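Local atomic coordinates of ionotropic glutamate receptor bacterial homologue (Nostoc punctiforme, PDB entry 2PYY), a protein that binds L-glutamate in the cleft between its two lobes, probably as the ligand-sensing core of a bacterial ionotropic glutamate receptor. Residues 5-16 against 61-69; 24-33 against 212-221. All coordinates share one frame; numbering follows the deposited sequence.

Contact 1. Residues 5-16 against 61-69. With GLU (glutamic acid), chain E.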
loop_
_atom_site.group_PDB
_atom_site.type_symbol
_atom_site.label_atom_id
_atom_site.label_comp_id
_atom_site.label_asym_id
_atom_site.label_seq_id
_atom_site.Cartn_x
_atom_site.Cartn_y
_atom_site.Cartn_z
ATOM N N LEU B 5 -18.967 -19.927 4.823
ATOM C CA LEU B 5 -17.664 -19.266 4.883
ATOM C C LEU B 5 -17.543 -18.244 5.998
ATOM O O LEU B 5 -18.486 -17.504 6.307
ATOM C CB LEU B 5 -17.324 -18.573 3.554
ATOM C CG LEU B 5 -16.976 -19.439 2.337
ATOM C CD1 LEU B 5 -16.729 -18.532 1.132
ATOM C CD2 LEU B 5 -15.733 -20.271 2.623
ATOM N N LEU B 6 -16.362 -18.225 6.606
ATOM C CA LEU B 6 -16.049 -17.296 7.677
ATOM C C LEU B 6 -15.464 -16.065 7.007
ATOM O O LEU B 6 -14.423 -16.137 6.354
ATOM C CB LEU B 6 -15.042 -17.931 8.642
ATOM C CG LEU B 6 -15.672 -18.723 9.805
ATOM C CD1 LEU B 6 -16.837 -19.553 9.323
ATOM C CD2 LEU B 6 -14.608 -19.594 10.465
ATOM N N VAL B 7 -16.149 -14.936 7.141
ATOM C CA VAL B 7 -15.681 -13.706 6.518
ATOM C C VAL B 7 -15.295 -12.660 7.570
ATOM O O VAL B 7 -16.115 -12.282 8.399
ATOM C CB VAL B 7 -16.771 -13.141 5.579
ATOM C CG1 VAL B 7 -16.290 -11.849 4.933
ATOM C CG2 VAL B 7 -17.109 -14.177 4.506
ATOM N N ALA B 8 -14.036 -12.227 7.552
ATOM C CA ALA B 8 -13.570 -11.228 8.501
ATOM C C ALA B 8 -14.048 -9.858 8.054
ATOM O O ALA B 8 -14.025 -9.545 6.861
ATOM C CB ALA B 8 -12.053 -11.241 8.582
ATOM N N THR B 9 -14.499 -9.050 9.008
ATOM C CA THR B 9 -14.925 -7.699 8.699
ATOM C C THR B 9 -14.297 -6.778 9.738
ATOM O O THR B 9 -13.849 -7.231 10.785
ATOM C CB THR B 9 -16.470 -7.535 8.729
ATOM O OG1 THR B 9 -16.963 -7.603 10.077
ATOM C CG2 THR B 9 -17.128 -8.614 7.885
ATOM N N ARG B 10 -14.260 -5.491 9.428
ATOM C CA ARG B 10 -13.707 -4.492 10.318
ATOM C C ARG B 10 -14.655 -3.302 10.180
ATOM O O ARG B 10 -15.028 -2.904 9.072
ATOM C CB ARG B 10 -12.280 -4.150 9.875
ATOM C CG ARG B 10 -11.568 -3.109 10.715
ATOM C CD ARG B 10 -11.626 -1.762 10.026
ATOM N NE ARG B 10 -11.162 -0.674 10.875
ATOM C CZ ARG B 10 -9.939 -0.579 11.387
ATOM N NH1 ARG B 10 -9.031 -1.516 11.136
ATOM N NH2 ARG B 10 -9.622 0.445 12.171
ATOM N N VAL B 11 -15.079 -2.778 11.323
ATOM C CA VAL B 11 -15.996 -1.648 11.385
ATOM C C VAL B 11 -15.309 -0.357 10.955
ATOM O O VAL B 11 -14.329 0.067 11.555
ATOM C CB VAL B 11 -16.559 -1.495 12.812
ATOM C CG1 VAL B 11 -17.543 -0.321 12.871
ATOM C CG2 VAL B 11 -17.261 -2.792 13.221
ATOM N N ILE B 12 -15.834 0.255 9.898
ATOM C CA ILE B 12 -15.290 1.498 9.361
ATOM C C ILE B 12 -16.334 2.115 8.422
ATOM O O ILE B 12 -16.367 1.822 7.232
ATOM C CB ILE B 12 -13.954 1.242 8.595
ATOM C CG1 ILE B 12 -13.471 2.544 7.945
ATOM C CG2 ILE B 12 -14.132 0.125 7.566
ATOM C CD1 ILE B 12 -11.988 2.783 8.134
ATOM N N PRO B 13 -17.222 2.964 8.962
ATOM C CA PRO B 13 -18.265 3.607 8.161
ATOM C C PRO B 13 -17.714 4.551 7.107
ATOM O O PRO B 13 -16.662 5.161 7.292
ATOM C CB PRO B 13 -19.131 4.307 9.212
ATOM C CG PRO B 13 -18.176 4.589 10.325
ATOM C CD PRO B 13 -17.365 3.302 10.386
ATOM N N PRO B 14 -18.426 4.690 5.978
ATOM C CA PRO B 14 -19.696 4.025 5.661
ATOM C C PRO B 14 -19.566 2.663 4.971
ATOM O O PRO B 14 -20.536 2.174 4.383
ATOM C CB PRO B 14 -20.385 5.042 4.766
ATOM C CG PRO B 14 -19.233 5.547 3.951
ATOM C CD PRO B 14 -18.112 5.719 4.966
ATOM N N PHE B 15 -18.379 2.061 5.012
ATOM C CA PHE B 15 -18.192 0.746 4.391
ATOM C C PHE B 15 -18.781 -0.364 5.265
ATOM O O PHE B 15 -19.493 -1.238 4.774
ATOM C CB PHE B 15 -16.703 0.502 4.097
ATOM C CG PHE B 15 -16.121 1.514 3.150
ATOM C CD1 PHE B 15 -15.627 2.729 3.621
ATOM C CD2 PHE B 15 -16.191 1.306 1.768
ATOM C CE1 PHE B 15 -15.220 3.727 2.729
ATOM C CE2 PHE B 15 -15.789 2.294 0.873
ATOM C CZ PHE B 15 -15.306 3.507 1.350
ATOM N N VAL B 16 -18.502 -0.300 6.562
ATOM C CA VAL B 16 -19.015 -1.264 7.525
ATOM C C VAL B 16 -19.468 -0.544 8.795
ATOM O O VAL B 16 -18.678 0.158 9.434
ATOM C CB VAL B 16 -17.948 -2.304 7.933
ATOM C CG1 VAL B 16 -18.528 -3.259 8.982
ATOM C CG2 VAL B 16 -17.476 -3.088 6.713
ATOM N N LYS B 61 -7.971 -18.644 10.070
ATOM C CA LYS B 61 -9.090 -18.560 11.011
ATOM C C LYS B 61 -10.343 -18.080 10.281
ATOM O O LYS B 61 -11.450 -18.156 10.811
ATOM C CB LYS B 61 -8.766 -17.599 12.160
ATOM C CG LYS B 61 -7.860 -18.165 13.241
ATOM C CD LYS B 61 -7.243 -17.058 14.094
ATOM C CE LYS B 61 -8.289 -16.232 14.828
ATOM N NZ LYS B 61 -9.072 -17.062 15.790
ATOM N N VAL B 62 -10.160 -17.555 9.073
ATOM C CA VAL B 62 -11.277 -17.093 8.249
ATOM C C VAL B 62 -10.928 -17.396 6.803
ATOM O O VAL B 62 -9.759 -17.624 6.479
ATOM C CB VAL B 62 -11.527 -15.564 8.363
ATOM C CG1 VAL B 62 -12.009 -15.214 9.750
ATOM C CG2 VAL B 62 -10.259 -14.799 8.014
ATOM N N ASN B 63 -11.925 -17.373 5.927
ATOM C CA ASN B 63 -11.681 -17.681 4.525
ATOM C C ASN B 63 -11.339 -16.480 3.660
ATOM O O ASN B 63 -10.766 -16.634 2.583
ATOM C CB ASN B 63 -12.897 -18.410 3.957
ATOM C CG ASN B 63 -13.227 -19.669 4.737
ATOM O OD1 ASN B 63 -12.504 -20.674 4.663
ATOM N ND2 ASN B 63 -14.309 -19.617 5.507
ATOM N N LEU B 64 -11.680 -15.289 4.137
ATOM C CA LEU B 64 -11.417 -14.062 3.393
ATOM C C LEU B 64 -11.872 -12.900 4.272
ATOM O O LEU B 64 -12.460 -13.107 5.325
ATOM C CB LEU B 64 -12.214 -14.061 2.087
ATOM C CG LEU B 64 -13.714 -14.033 2.388
ATOM C CD1 LEU B 64 -14.201 -12.602 2.324
ATOM C CD2 LEU B 64 -14.466 -14.893 1.410
ATOM N N GLY B 65 -11.607 -11.675 3.836
ATOM C CA GLY B 65 -11.998 -10.523 4.625
ATOM C C GLY B 65 -12.359 -9.347 3.740
ATOM O O GLY B 65 -11.843 -9.213 2.634
ATOM N N ILE B 66 -13.253 -8.495 4.217
ATOM C CA ILE B 66 -13.663 -7.337 3.441
ATOM C C ILE B 66 -14.025 -6.217 4.407
ATOM O O ILE B 66 -14.548 -6.460 5.500
ATOM C CB ILE B 66 -14.889 -7.661 2.546
ATOM C CG1 ILE B 66 -15.270 -6.431 1.727
ATOM C CG2 ILE B 66 -16.074 -8.073 3.422
ATOM C CD1 ILE B 66 -16.406 -6.665 0.724
ATOM N N ALA B 67 -13.735 -4.993 3.997
ATOM C CA ALA B 67 -14.025 -3.795 4.785
ATOM C C ALA B 67 -13.584 -2.632 3.904
ATOM O O ALA B 67 -14.154 -2.396 2.835
ATOM C CB ALA B 67 -13.236 -3.815 6.090
ATOM N N ALA B 68 -12.561 -1.926 4.361
ATOM C CA ALA B 68 -11.987 -0.815 3.635
ATOM C C ALA B 68 -10.501 -1.189 3.596
ATOM O O ALA B 68 -9.648 -0.463 4.102
ATOM C CB ALA B 68 -12.194 0.483 4.415
ATOM N N ILE B 69 -10.222 -2.343 2.999
ATOM C CA ILE B 69 -8.881 -2.901 2.906
ATOM C C ILE B 69 -8.044 -2.499 1.688
ATOM O O ILE B 69 -8.254 -2.998 0.586
ATOM C CB ILE B 69 -8.951 -4.458 2.955
ATOM C CG1 ILE B 69 -9.863 -4.896 4.106
ATOM C CG2 ILE B 69 -7.536 -5.043 3.143
ATOM C CD1 ILE B 69 -10.002 -6.403 4.279
HETATM N N GLU E . -7.699 1.399 4.030
HETATM C CA GLU E . -6.919 1.281 5.296
HETATM C C GLU E . -5.984 0.078 5.217
HETATM O O GLU E . -6.304 -0.859 4.456
HETATM C CB GLU E . -7.866 1.106 6.485
HETATM C CG GLU E . -7.168 1.098 7.841
HETATM C CD GLU E . -8.111 0.769 8.992
HETATM O OE1 GLU E . -7.707 0.942 10.160
HETATM O OE2 GLU E . -9.251 0.332 8.724
HETATM O OXT GLU E . -4.949 0.079 5.916
#
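Val-7 CG1 presses on Leu-64 CD1 at 3.4 Å, closer than usual for two methyls. Leu-64 has CG between its backbone N and carbonyl carbon (chi1 65°), and its end swings in toward Val-7. Ile-66 CG2 borders the same valine methyl, and Trp-31 of helix 26-38 covers Val-7 and Leu-64. On the other face of the sheet Ala-8 CB lies 4.0 Å from Val-62 CG2. Farther along, Ile-12 CG2 touches Ala-68 CB at 3.7 Å. Between the faces runs parallel pairing. Ala-8 N donates to Leu-64 O at 2.9 Å, nearly straight (167°), and Ala-8 O receives Ile-66 N. Asn-63 N adds a bond to Leu-6 O. At the polar edge Ala-68 O accepts the amino group of the bound glutamate, GLU N, at 2.7 Å. The ligand's side-chain carboxylate lies over one face of the Arg-10 guanidinium, but the exact fit is doubtful. A leucine in place of Arg-10 would probably leave that carboxylate without this cationic mate. The apolar sheet thus ends at a pocket rim where a backbone carbonyl meets the ligand's amino group and a cationic side chain probably balances its side-chain carboxylate.

Contact 2. Residues 24-33 against 212-221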
loop_
_atom_site.group_PDB
_atom_site.type_symbol
_atom_site.label_atom_id
_atom_site.label_comp_id
_atom_site.label_asym_id
_atom_site.label_seq_id
_atom_site.Cartn_x
_atom_site.Cartn_y
_atom_site.Cartn_z
ATOM N N SER B 24 -24.069 -3.085 8.546
ATOM C CA SER B 24 -24.517 -2.502 7.289
ATOM C C SER B 24 -23.384 -1.699 6.652
ATOM O O SER B 24 -22.279 -1.620 7.199
ATOM C CB SER B 24 -25.720 -1.580 7.531
ATOM O OG SER B 24 -26.211 -1.092 6.284
ATOM N N GLY B 25 -23.672 -1.090 5.507
ATOM C CA GLY B 25 -22.657 -0.302 4.843
ATOM C C GLY B 25 -22.421 -0.775 3.431
ATOM O O GLY B 25 -22.928 -1.817 3.005
ATOM N N PHE B 26 -21.627 -0.008 2.698
ATOM C CA PHE B 26 -21.344 -0.361 1.319
ATOM C C PHE B 26 -20.700 -1.740 1.154
ATOM O O PHE B 26 -21.152 -2.544 0.347
ATOM C CB PHE B 26 -20.453 0.697 0.678
ATOM C CG PHE B 26 -20.023 0.352 -0.713
ATOM C CD1 PHE B 26 -20.876 0.563 -1.795
ATOM C CD2 PHE B 26 -18.752 -0.164 -0.942
ATOM C CE1 PHE B 26 -20.455 0.265 -3.094
ATOM C CE2 PHE B 26 -18.319 -0.463 -2.225
ATOM C CZ PHE B 26 -19.172 -0.247 -3.308
ATOM N N SER B 27 -19.641 -2.022 1.905
ATOM C CA SER B 27 -19.002 -3.325 1.757
ATOM C C SER B 27 -19.892 -4.468 2.214
ATOM O O SER B 27 -19.866 -5.548 1.617
ATOM C CB SER B 27 -17.678 -3.382 2.509
ATOM O OG SER B 27 -16.826 -2.333 2.072
ATOM N N ILE B 28 -20.654 -4.245 3.282
ATOM C CA ILE B 28 -21.580 -5.266 3.760
ATOM C C ILE B 28 -22.569 -5.610 2.623
ATOM O O ILE B 28 -22.809 -6.784 2.326
ATOM C CB ILE B 28 -22.364 -4.772 5.034
ATOM C CG1 ILE B 28 -21.384 -4.563 6.195
ATOM C CG2 ILE B 28 -23.388 -5.825 5.488
ATOM C CD1 ILE B 28 -20.576 -5.812 6.544
ATOM N N ASP B 29 -23.138 -4.594 1.975
ATOM C CA ASP B 29 -24.085 -4.844 0.871
ATOM C C ASP B 29 -23.422 -5.472 -0.351
ATOM O O ASP B 29 -23.984 -6.357 -1.001
ATOM C CB ASP B 29 -24.783 -3.551 0.425
ATOM C CG ASP B 29 -25.703 -2.989 1.493
ATOM O OD1 ASP B 29 -26.072 -3.746 2.414
ATOM O OD2 ASP B 29 -26.064 -1.801 1.401
ATOM N N LEU B 30 -22.221 -5.004 -0.675
ATOM C CA LEU B 30 -21.512 -5.552 -1.827
ATOM C C LEU B 30 -21.177 -7.029 -1.600
ATOM O O LEU B 30 -21.410 -7.862 -2.473
ATOM C CB LEU B 30 -20.229 -4.762 -2.106
ATOM C CG LEU B 30 -19.449 -5.202 -3.342
ATOM C CD1 LEU B 30 -20.306 -4.987 -4.570
ATOM C CD2 LEU B 30 -18.155 -4.411 -3.449
ATOM N N TRP B 31 -20.627 -7.365 -0.439
ATOM C CA TRP B 31 -20.302 -8.761 -0.192
ATOM C C TRP B 31 -21.559 -9.653 -0.227
ATOM O O TRP B 31 -21.539 -10.740 -0.796
ATOM C CB TRP B 31 -19.591 -8.924 1.151
ATOM C CG TRP B 31 -19.426 -10.359 1.501
ATOM C CD1 TRP B 31 -20.077 -11.042 2.489
ATOM C CD2 TRP B 31 -18.653 -11.325 0.784
ATOM N NE1 TRP B 31 -19.761 -12.375 2.427
ATOM C CE2 TRP B 31 -18.883 -12.573 1.395
ATOM C CE3 TRP B 31 -17.777 -11.256 -0.311
ATOM C CZ2 TRP B 31 -18.289 -13.749 0.939
ATOM C CZ3 TRP B 31 -17.183 -12.435 -0.765
ATOM C CH2 TRP B 31 -17.440 -13.660 -0.131
ATOM N N ARG B 32 -22.643 -9.193 0.386
ATOM C CA ARG B 32 -23.884 -9.963 0.400
ATOM C C ARG B 32 -24.338 -10.290 -1.023
ATOM O O ARG B 32 -24.754 -11.408 -1.294
ATOM C CB ARG B 32 -24.980 -9.185 1.124
ATOM C CG ARG B 32 -26.326 -9.898 1.194
ATOM C CD ARG B 32 -27.446 -8.949 1.606
ATOM N NE ARG B 32 -27.281 -8.450 2.979
ATOM C CZ ARG B 32 -27.217 -7.161 3.299
ATOM N NH1 ARG B 32 -27.300 -6.241 2.344
ATOM N NH2 ARG B 32 -27.086 -6.796 4.569
ATOM N N SER B 33 -24.243 -9.321 -1.936
ATOM C CA SER B 33 -24.653 -9.542 -3.327
ATOM C C SER B 33 -23.753 -10.543 -4.028
ATOM O O SER B 33 -24.214 -11.419 -4.762
ATOM C CB SER B 33 -24.628 -8.235 -4.123
ATOM O OG SER B 33 -25.411 -7.241 -3.501
ATOM N N THR B 212 -26.040 -3.303 -10.644
ATOM C CA THR B 212 -26.095 -3.498 -9.199
ATOM C C THR B 212 -25.009 -2.716 -8.453
ATOM O O THR B 212 -25.291 -2.039 -7.456
ATOM C CB THR B 212 -25.975 -4.984 -8.828
ATOM O OG1 THR B 212 -27.052 -5.708 -9.437
ATOM C CG2 THR B 212 -26.071 -5.159 -7.309
ATOM N N TYR B 213 -23.771 -2.802 -8.938
ATOM C CA TYR B 213 -22.654 -2.091 -8.302
ATOM C C TYR B 213 -22.980 -0.604 -8.243
ATOM O O TYR B 213 -22.936 0.043 -7.185
ATOM C CB TYR B 213 -21.358 -2.273 -9.102
ATOM C CG TYR B 213 -20.177 -1.596 -8.453
ATOM C CD1 TYR B 213 -19.419 -2.255 -7.489
ATOM C CD2 TYR B 213 -19.860 -0.270 -8.751
ATOM C CE1 TYR B 213 -18.379 -1.614 -6.834
ATOM C CE2 TYR B 213 -18.824 0.387 -8.102
ATOM C CZ TYR B 213 -18.084 -0.290 -7.139
ATOM O OH TYR B 213 -17.060 0.349 -6.467
ATOM N N GLN B 214 -23.296 -0.081 -9.419
ATOM C CA GLN B 214 -23.648 1.312 -9.609
ATOM C C GLN B 214 -24.705 1.734 -8.581
ATOM O O GLN B 214 -24.557 2.747 -7.900
ATOM C CB GLN B 214 -24.188 1.478 -11.030
ATOM C CG GLN B 214 -23.506 2.551 -11.848
ATOM C CD GLN B 214 -24.101 3.915 -11.603
ATOM O OE1 GLN B 214 -24.740 4.489 -12.490
ATOM N NE2 GLN B 214 -23.898 4.447 -10.397
ATOM N N SER B 215 -25.765 0.941 -8.461
ATOM C CA SER B 215 -26.838 1.270 -7.526
ATOM C C SER B 215 -26.377 1.264 -6.072
ATOM O O SER B 215 -26.807 2.102 -5.276
ATOM C CB SER B 215 -28.005 0.301 -7.702
ATOM O OG SER B 215 -28.517 0.370 -9.030
ATOM N N LEU B 216 -25.498 0.327 -5.729
ATOM C CA LEU B 216 -24.984 0.235 -4.370
ATOM C C LEU B 216 -24.145 1.453 -4.046
ATOM O O LEU B 216 -24.262 2.033 -2.963
ATOM C CB LEU B 216 -24.131 -1.024 -4.201
ATOM C CG LEU B 216 -24.797 -2.222 -3.508
ATOM C CD1 LEU B 216 -26.175 -2.463 -4.071
ATOM C CD2 LEU B 216 -23.908 -3.446 -3.665
ATOM N N TYR B 217 -23.295 1.838 -4.990
ATOM C CA TYR B 217 -22.431 2.989 -4.782
ATOM C C TYR B 217 -23.247 4.253 -4.539
ATOM O O TYR B 217 -22.951 5.025 -3.628
ATOM C CB TYR B 217 -21.507 3.212 -5.988
ATOM C CG TYR B 217 -20.653 4.442 -5.814
ATOM C CD1 TYR B 217 -19.471 4.397 -5.081
ATOM C CD2 TYR B 217 -21.072 5.674 -6.309
ATOM C CE1 TYR B 217 -18.728 5.549 -4.837
ATOM C CE2 TYR B 217 -20.341 6.829 -6.068
ATOM C CZ TYR B 217 -19.170 6.760 -5.330
ATOM O OH TYR B 217 -18.479 7.920 -5.058
ATOM N N ASP B 218 -24.278 4.455 -5.352
ATOM C CA ASP B 218 -25.102 5.651 -5.222
ATOM C C ASP B 218 -25.906 5.646 -3.926
ATOM O O ASP B 218 -26.317 6.698 -3.429
ATOM C CB ASP B 218 -26.052 5.785 -6.415
ATOM C CG ASP B 218 -25.322 6.055 -7.718
ATOM O OD1 ASP B 218 -24.282 6.748 -7.679
ATOM O OD2 ASP B 218 -25.800 5.594 -8.775
ATOM N N LYS B 219 -26.127 4.456 -3.383
ATOM C CA LYS B 219 -26.872 4.320 -2.142
ATOM C C LYS B 219 -26.082 4.808 -0.928
ATOM O O LYS B 219 -26.652 5.373 0.001
ATOM C CB LYS B 219 -27.264 2.863 -1.917
ATOM C CG LYS B 219 -27.831 2.585 -0.537
ATOM C CD LYS B 219 -28.109 1.098 -0.350
ATOM C CE LYS B 219 -28.705 0.793 1.022
ATOM N NZ LYS B 219 -28.704 -0.657 1.305
ATOM N N TRP B 220 -24.769 4.600 -0.940
ATOM C CA TRP B 220 -23.952 5.001 0.194
ATOM C C TRP B 220 -23.072 6.219 -0.004
ATOM O O TRP B 220 -22.533 6.752 0.965
ATOM C CB TRP B 220 -23.065 3.841 0.650
ATOM C CG TRP B 220 -23.833 2.682 1.180
ATOM C CD1 TRP B 220 -24.246 1.585 0.486
ATOM C CD2 TRP B 220 -24.316 2.527 2.513
ATOM N NE1 TRP B 220 -24.962 0.748 1.308
ATOM C CE2 TRP B 220 -25.019 1.301 2.562
ATOM C CE3 TRP B 220 -24.222 3.304 3.679
ATOM C CZ2 TRP B 220 -25.632 0.832 3.735
ATOM C CZ3 TRP B 220 -24.835 2.830 4.842
ATOM C CH2 TRP B 220 -25.525 1.605 4.855
ATOM N N PHE B 221 -22.929 6.671 -1.246
ATOM C CA PHE B 221 -22.067 7.811 -1.528
ATOM C C PHE B 221 -22.697 8.847 -2.453
ATOM O O PHE B 221 -23.786 8.650 -3.000
ATOM C CB PHE B 221 -20.746 7.330 -2.155
ATOM C CG PHE B 221 -19.998 6.325 -1.315
ATOM C CD1 PHE B 221 -20.197 4.955 -1.493
ATOM C CD2 PHE B 221 -19.101 6.752 -0.341
ATOM C CE1 PHE B 221 -19.513 4.021 -0.715
ATOM C CE2 PHE B 221 -18.408 5.834 0.445
ATOM C CZ PHE B 221 -18.614 4.463 0.260
#
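Asp-29 OD2 takes two bonds from the C-terminal helix. Trp-220 NE1 donates to it at 2.8 Å, and Lys-219 NZ forms a salt bridge with it at 2.9 Å. The two donors come from opposite faces of the carboxylate plane. OD2 lies in the plane of the indole, at its edge. The indole N-H comes from the anti side but tilted well out of the carboxylate plane. The lysine chain is extended throughout and reaches across to the acid. Asp-29 OD1 has its own mate in Arg-32 NH1, at 2.8 Å. Both carboxylate oxygens are therefore held, which should limit rotation of the group. The two nearby positive charges are likely to favour its ionised form.

Trp-220 also lies flat against the start of helix 26-33. Gly-25, at the N-cap position, places CA 3.5 Å over the centre of the six-membered ring, a CH-pi contact. Ser-24 OG meets the edge of the same ring.

Next to this polar end is an aromatic cluster. With CG anti to the backbone N (chi1 175°), the Phe-26 ring reaches across and fits as a knob among Tyr-213, Leu-216, Tyr-217 and Trp-220. It turns an edge to the face of Tyr-213, with the planes at 89°, in an offset edge-to-face pair. Phe-221 in turn points its edge at the face of Phe-26, with centroids 5.5 Å apart. Tyr-213 OH is hydrogen-bonded to Ile-85 O. In the reverse direction Leu-216 is a knob among Phe-26, Asp-29, Leu-30 and Ser-33. Its CD2 comes 3.7 Å from Leu-30 CA.

The segments run nearly antiparallel, at 161°, with axes 10.0 Å apart. This is knobs-into-holes packing of an antiparallel helix pair. It joins the last helix of the chain to the first, within a solute-binding fold of the periplasmic binding protein type.

Along the chain the segments alternate: 5-16, 24-33, 61-69, 212-221. The centres of the two contacts are about 14 Å apart. Contact 1 joins two strands of the three-stranded parallel sheet. The helix of contact 2 that follows strand 5-10, helix 26-38, lies against this sheet and forms the beta-alpha-beta crossover to strand 42-47. The contacts also touch directly. Ser-27 OG probably hydrogen-bonds Ala-67 O, Phe-26 N probably bonds Pro-14 O, and the rings of Phe-15 and Phe-221 pack together. Helix 26-38 lies between the sheet and helix 212-220, while the glutamate sits beyond the C-terminal ends of the strands. The C-terminal helix thus packs onto the lobe that begins the chain.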